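Local coordinates for protein ricin B lectin (Clostridium thermocellum, PDB 3VSF) that acts as an exo-beta-1,3-galactanase, joining a glycoside hydrolase family 43 catalytic module to a ricin-type lectin module that binds galactose, at residues Asn81-Val86 with Glu102-Asn107; Glu130-Met135 with Asp217-Ala222. All coordinates share one frame; numbering follows the deposited sequence.

Contact 1. Residues Asn81-Val86 with Glu102-Asn107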
loop_
_atom_site.group_PDB
_atom_site.type_symbol
_atom_site.label_atom_id
_atom_site.label_comp_id
_atom_site.label_asym_id
_atom_site.label_seq_id
_atom_site.Cartn_x
_atom_site.Cartn_y
_atom_site.Cartn_z
ATOM N N ASN A 81 18.485 18.526 8.671
ATOM C CA ASN A 81 17.907 17.655 7.652
ATOM C C ASN A 81 18.928 16.660 7.107
ATOM O O ASN A 81 18.918 16.329 5.921
ATOM C CB ASN A 81 17.307 18.485 6.512
ATOM C CG ASN A 81 16.394 17.670 5.613
ATOM O OD1 ASN A 81 15.745 16.725 6.058
ATOM N ND2 ASN A 81 16.341 18.037 4.337
ATOM N N LEU A 82 19.809 16.187 7.983
ATOM C CA LEU A 82 20.831 15.221 7.596
ATOM C C LEU A 82 20.623 13.886 8.302
ATOM O O LEU A 82 19.881 13.800 9.282
ATOM C CB LEU A 82 22.227 15.759 7.914
ATOM C CG LEU A 82 22.628 17.058 7.215
ATOM C CD1 LEU A 82 23.993 17.520 7.700
ATOM C CD2 LEU A 82 22.623 16.880 5.704
ATOM N N PHE A 83 21.284 12.849 7.799
ATOM C CA PHE A 83 21.190 11.519 8.386
ATOM C C PHE A 83 21.560 11.538 9.866
ATOM O O PHE A 83 22.695 11.845 10.227
ATOM C CB PHE A 83 22.100 10.543 7.642
ATOM C CG PHE A 83 22.127 9.167 8.238
ATOM C CD1 PHE A 83 21.059 8.697 8.982
ATOM C CD2 PHE A 83 23.225 8.345 8.062
ATOM C CE1 PHE A 83 21.084 7.435 9.534
ATOM C CE2 PHE A 83 23.255 7.078 8.614
ATOM C CZ PHE A 83 22.183 6.623 9.351
ATOM N N LEU A 84 20.596 11.205 10.719
ATOM C CA LEU A 84 20.831 11.146 12.157
ATOM C C LEU A 84 21.021 9.700 12.608
ATOM O O LEU A 84 22.027 9.363 13.234
ATOM C CB LEU A 84 19.673 11.795 12.918
ATOM C CG LEU A 84 19.888 12.185 14.385
ATOM C CD1 LEU A 84 18.714 13.008 14.891
ATOM C CD2 LEU A 84 20.112 10.969 15.274
ATOM N N GLY A 85 20.053 8.848 12.291
ATOM C CA GLY A 85 20.117 7.450 12.677
ATOM C C GLY A 85 19.104 6.578 11.961
ATOM O O GLY A 85 18.095 7.065 11.451
ATOM N N VAL A 86 19.383 5.279 11.912
ATOM C CA VAL A 86 18.458 4.317 11.330
ATOM C C VAL A 86 17.775 3.530 12.441
ATOM O O VAL A 86 18.315 2.543 12.942
ATOM C CB VAL A 86 19.173 3.346 10.373
ATOM C CG1 VAL A 86 18.201 2.296 9.856
ATOM C CG2 VAL A 86 19.802 4.108 9.220
ATOM N N GLU A 102 19.096 2.861 17.640
ATOM C CA GLU A 102 19.593 3.038 16.282
ATOM C C GLU A 102 20.598 1.957 15.906
ATOM O O GLU A 102 21.749 1.988 16.343
ATOM C CB GLU A 102 20.229 4.420 16.114
ATOM C CG GLU A 102 19.271 5.500 15.631
ATOM C CD GLU A 102 18.167 5.801 16.625
ATOM O OE1 GLU A 102 18.299 5.408 17.803
ATOM O OE2 GLU A 102 17.165 6.431 16.226
ATOM N N VAL A 103 20.158 1.001 15.094
ATOM C CA VAL A 103 21.040 -0.051 14.606
ATOM C C VAL A 103 22.170 0.555 13.781
ATOM O O VAL A 103 23.228 -0.050 13.615
ATOM C CB VAL A 103 20.278 -1.080 13.753
ATOM C CG1 VAL A 103 19.248 -1.812 14.600
ATOM C CG2 VAL A 103 19.616 -0.402 12.563
ATOM N N LEU A 104 21.934 1.758 13.266
ATOM C CA LEU A 104 22.948 2.488 12.519
ATOM C C LEU A 104 22.869 3.967 12.879
ATOM O O LEU A 104 21.783 4.542 12.934
ATOM C CB LEU A 104 22.751 2.298 11.015
ATOM C CG LEU A 104 23.932 2.677 10.120
ATOM C CD1 LEU A 104 25.096 1.726 10.350
ATOM C CD2 LEU A 104 23.523 2.675 8.657
ATOM N N SER A 105 24.021 4.577 13.132
ATOM C CA SER A 105 24.069 5.981 13.525
ATOM C C SER A 105 25.014 6.775 12.636
ATOM O O SER A 105 25.790 6.203 11.869
ATOM C CB SER A 105 24.499 6.108 14.988
ATOM O OG SER A 105 24.597 7.466 15.378
ATOM N N ARG A 106 24.943 8.098 12.741
ATOM C CA ARG A 106 25.862 8.971 12.022
ATOM C C ARG A 106 27.258 8.841 12.619
ATOM O O ARG A 106 28.226 9.390 12.094
ATOM C CB ARG A 106 25.387 10.423 12.089
ATOM C CG ARG A 106 25.330 10.992 13.497
ATOM C CD ARG A 106 24.775 12.408 13.501
ATOM N NE ARG A 106 25.510 13.290 12.597
ATOM C CZ ARG A 106 26.620 13.944 12.927
ATOM N NH1 ARG A 106 27.131 13.815 14.144
ATOM N NH2 ARG A 106 27.219 14.726 12.040
ATOM N N ASN A 107 27.348 8.106 13.724
ATOM C CA ASN A 107 28.619 7.857 14.392
ATOM C C ASN A 107 29.231 6.528 13.965
ATOM O O ASN A 107 30.408 6.266 14.213
ATOM C CB ASN A 107 28.437 7.876 15.911
ATOM C CG ASN A 107 27.853 9.182 16.414
ATOM O OD1 ASN A 107 28.112 10.248 15.854
ATOM N ND2 ASN A 107 27.060 9.105 17.477
#

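Contact 2. Residues Glu130-Met135 with Asp217-Ala222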
loop_
_atom_site.group_PDB
_atom_site.type_symbol
_atom_site.label_atom_id
_atom_site.label_comp_id
_atom_site.label_asym_id
_atom_site.label_seq_id
_atom_site.Cartn_x
_atom_site.Cartn_y
_atom_site.Cartn_z
ATOM N N GLU A 130 23.769 -13.767 9.475
ATOM C CA GLU A 130 23.909 -12.358 9.820
ATOM C C GLU A 130 22.980 -11.495 8.973
ATOM O O GLU A 130 22.674 -11.830 7.829
ATOM C CB GLU A 130 25.362 -11.907 9.651
ATOM C CG GLU A 130 25.906 -12.074 8.241
ATOM C CD GLU A 130 27.404 -11.861 8.163
ATOM O OE1 GLU A 130 27.965 -11.964 7.052
ATOM O OE2 GLU A 130 28.024 -11.592 9.215
ATOM N N PHE A 131 22.530 -10.383 9.546
ATOM C CA PHE A 131 21.593 -9.493 8.868
ATOM C C PHE A 131 22.317 -8.412 8.070
ATOM O O PHE A 131 23.024 -7.581 8.635
ATOM C CB PHE A 131 20.645 -8.848 9.879
ATOM C CG PHE A 131 19.810 -9.835 10.643
ATOM C CD1 PHE A 131 18.561 -10.212 10.177
ATOM C CD2 PHE A 131 20.269 -10.384 11.827
ATOM C CE1 PHE A 131 17.788 -11.118 10.877
ATOM C CE2 PHE A 131 19.501 -11.292 12.532
ATOM C CZ PHE A 131 18.258 -11.658 12.056
ATOM N N VAL A 132 22.130 -8.429 6.755
ATOM C CA VAL A 132 22.748 -7.443 5.878
ATOM C C VAL A 132 21.797 -6.278 5.615
ATOM O O VAL A 132 20.617 -6.482 5.328
ATOM C CB VAL A 132 23.172 -8.071 4.536
ATOM C CG1 VAL A 132 23.819 -7.028 3.639
ATOM C CG2 VAL A 132 24.119 -9.237 4.777
ATOM N N MET A 133 22.316 -5.059 5.719
ATOM C CA MET A 133 21.504 -3.861 5.534
ATOM C C MET A 133 21.990 -3.005 4.367
ATOM O O MET A 133 23.169 -2.664 4.283
ATOM C CB MET A 133 21.483 -3.028 6.819
ATOM C CG MET A 133 20.915 -1.630 6.642
ATOM S SD MET A 133 20.859 -0.701 8.184
ATOM C CE MET A 133 20.500 0.943 7.575
ATOM N N TRP A 134 21.072 -2.663 3.469
ATOM C CA TRP A 134 21.382 -1.799 2.337
ATOM C C TRP A 134 20.652 -0.468 2.461
ATOM O O TRP A 134 19.713 -0.340 3.247
ATOM C CB TRP A 134 21.014 -2.485 1.023
ATOM C CG TRP A 134 21.893 -3.650 0.700
ATOM C CD1 TRP A 134 21.837 -4.897 1.252
ATOM C CD2 TRP A 134 22.964 -3.679 -0.250
ATOM N NE1 TRP A 134 22.809 -5.699 0.703
ATOM C CE2 TRP A 134 23.514 -4.975 -0.223
ATOM C CE3 TRP A 134 23.512 -2.733 -1.123
ATOM C CZ2 TRP A 134 24.583 -5.350 -1.032
ATOM C CZ3 TRP A 134 24.573 -3.107 -1.927
ATOM C CH2 TRP A 134 25.098 -4.404 -1.876
ATOM N N MET A 135 21.082 0.522 1.684
ATOM C CA MET A 135 20.492 1.854 1.757
ATOM C C MET A 135 20.965 2.755 0.619
ATOM O O MET A 135 21.694 2.319 -0.271
ATOM C CB MET A 135 20.821 2.502 3.103
ATOM C CG MET A 135 22.284 2.882 3.262
ATOM S SD MET A 135 22.924 2.559 4.917
ATOM C CE MET A 135 22.967 0.769 4.919
ATOM N N ASP A 217 27.002 -13.834 0.305
ATOM C CA ASP A 217 27.063 -13.155 1.598
ATOM C C ASP A 217 26.111 -11.959 1.690
ATOM O O ASP A 217 25.952 -11.369 2.759
ATOM C CB ASP A 217 28.500 -12.727 1.918
ATOM C CG ASP A 217 29.108 -11.856 0.835
ATOM O OD1 ASP A 217 28.376 -11.034 0.246
ATOM O OD2 ASP A 217 30.321 -11.995 0.572
ATOM N N TYR A 218 25.489 -11.612 0.566
ATOM C CA TYR A 218 24.536 -10.501 0.501
ATOM C C TYR A 218 25.199 -9.131 0.633
ATOM O O TYR A 218 24.560 -8.104 0.405
ATOM C CB TYR A 218 23.448 -10.642 1.570
ATOM C CG TYR A 218 22.467 -11.768 1.336
ATOM C CD1 TYR A 218 22.509 -12.528 0.176
ATOM C CD2 TYR A 218 21.490 -12.063 2.277
ATOM C CE1 TYR A 218 21.610 -13.557 -0.036
ATOM C CE2 TYR A 218 20.586 -13.085 2.074
ATOM C CZ TYR A 218 20.651 -13.829 0.916
ATOM O OH TYR A 218 19.750 -14.848 0.715
ATOM N N LYS A 219 26.474 -9.117 1.003
ATOM C CA LYS A 219 27.175 -7.865 1.276
ATOM C C LYS A 219 27.800 -7.239 0.031
ATOM O O LYS A 219 28.256 -6.098 0.068
ATOM C CB LYS A 219 28.240 -8.076 2.357
ATOM C CG LYS A 219 27.669 -8.282 3.751
ATOM C CD LYS A 219 28.732 -8.755 4.731
ATOM C CE LYS A 219 29.212 -10.156 4.388
ATOM N NZ LYS A 219 30.188 -10.676 5.385
ATOM N N ASN A 220 27.814 -7.986 -1.069
ATOM C CA ASN A 220 28.406 -7.499 -2.311
ATOM C C ASN A 220 27.534 -7.787 -3.529
ATOM O O ASN A 220 26.588 -8.570 -3.455
ATOM C CB ASN A 220 29.799 -8.101 -2.509
ATOM C CG ASN A 220 30.745 -7.773 -1.369
ATOM O OD1 ASN A 220 30.689 -6.688 -0.792
ATOM N ND2 ASN A 220 31.620 -8.715 -1.038
ATOM N N ILE A 221 27.860 -7.148 -4.649
ATOM C CA ILE A 221 27.114 -7.341 -5.887
ATOM C C ILE A 221 27.826 -8.315 -6.822
ATOM O O ILE A 221 28.963 -8.082 -7.228
ATOM C CB ILE A 221 26.875 -6.005 -6.618
ATOM C CG1 ILE A 221 25.954 -5.106 -5.791
ATOM C CG2 ILE A 221 26.282 -6.248 -7.997
ATOM C CD1 ILE A 221 25.623 -3.791 -6.455
ATOM N N ALA A 222 27.147 -9.407 -7.158
ATOM C CA ALA A 222 27.725 -10.447 -8.002
ATOM C C ALA A 222 27.580 -10.140 -9.491
ATOM O O ALA A 222 28.509 -10.357 -10.268
ATOM C CB ALA A 222 27.108 -11.800 -7.676
#

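Contact 1. Residues Asn81-Val86 with Glu102-Asn107
E102 lays the aliphatic part of its side chain against G85, its CG 3.6 Å from G85 CA. The two belong to an antiparallel hairpin, strands 83-91 and 98-105, which form the outer half of the first four-stranded blade in the family 43 beta-propeller. Glycine suits this place because its bare CA leaves room for the CG methylene. Beyond it the chain bends at chi2 and the carboxylate reaches other polar partners: OE1 bonds to Y99 OH, while OE2 takes S87 OG and Y76 OH.

At V103 and L104 the outer strand turns a corner. V103 N makes only a weak bond to V86 O, but V103 CG2 comes within 4.1 Å of V86 CG1, two compact branched side chains that meet at a slant. L104 follows with a nearly straight bond, V86 N to L104 O, at 2.7 Å and 175°. Its side chain lies alongside that of V86, pointing the same way, with the two CB atoms 3.8 Å apart. Leucine is long enough to reach the aromatic ring as well: F83 holds CG opposite its backbone N (chi1 176°), which brings CZ to 4.2 Å from L104 CD2. I117 and P120 of strand 116-124 continue this apolar layer, touching F83 and V86 respectively.

S105 is the non-hydrogen-bonded partner of G85, the kind of antiparallel pair whose CA atoms come close, here 4.3 Å apart. R106 N then bonds to L84 O at 3.2 Å, arriving 39° out of the carbonyl plane. The long arginine chain runs beside the backbone of F83 and L84, while its NH2 makes a weak bond to N113 O. The carbonyl of F83 faces the guanidinium edge, near its plane, with R106 NE 4.0 Å from F83 O.

Contact 2. Residues Glu130-Met135 with Asp217-Ala222
W134 points its indole N-H at the backbone of Y218: NE1 is 3.0 Å from Y218 O, which lies in the ring plane. The carbonyl faces the nitrogen almost head-on (163° at oxygen), though the bond is bent at the hydrogen. Tryptophan suits the place by pairing this donor with a broad apolar benzo ring, whose CH2 is 4.1 Å from I221 CG1. Next to it, V132 sets CG2 3.6 Å from Y218 CB, the two side chains crossing at about a right angle, and CG2 also touches K219 CG at 3.8 Å. K219 bends at chi3 and forms a salt bridge, NZ meeting E130 OE1 on its syn side at 3.1 Å.

In the propeller this joins neighbouring blades: strand 131-138 of the second meets the turn between strands 208-214 and 221-228 of the third. That turn is shaped by D217, whose OD1 accepts K219 N at 2.8 Å in an Asx turn and also bonds to T215 OG1. Farther out, Y218 OH reaches G195 O, F199 meets the W134 ring, K154 pairs with E130 OE2, and Y152 gives K219 a cation-pi partner.

Overall arrangement
Strand 131-138 connects the two contacts by using both of its faces. While V132 and W134 serve contact 2, M133 and M135 turn to the hairpin of contact 1: M133 CE lies 3.5 Å from V86 CG1 and 3.6 Å from L104 CD2, and M135 SD is 3.8 Å from L104 CD2. Long, flexible methionines suit this interface between the first and second blades, while contact 2 joins the second to the third. The contact centres are about 19 Å apart, on the same side of the chain's centre and each about 26 Å from it. Both belong to the family 43 module, away from the galactose-binding D422, D425, N440 and N444 of the lectin module.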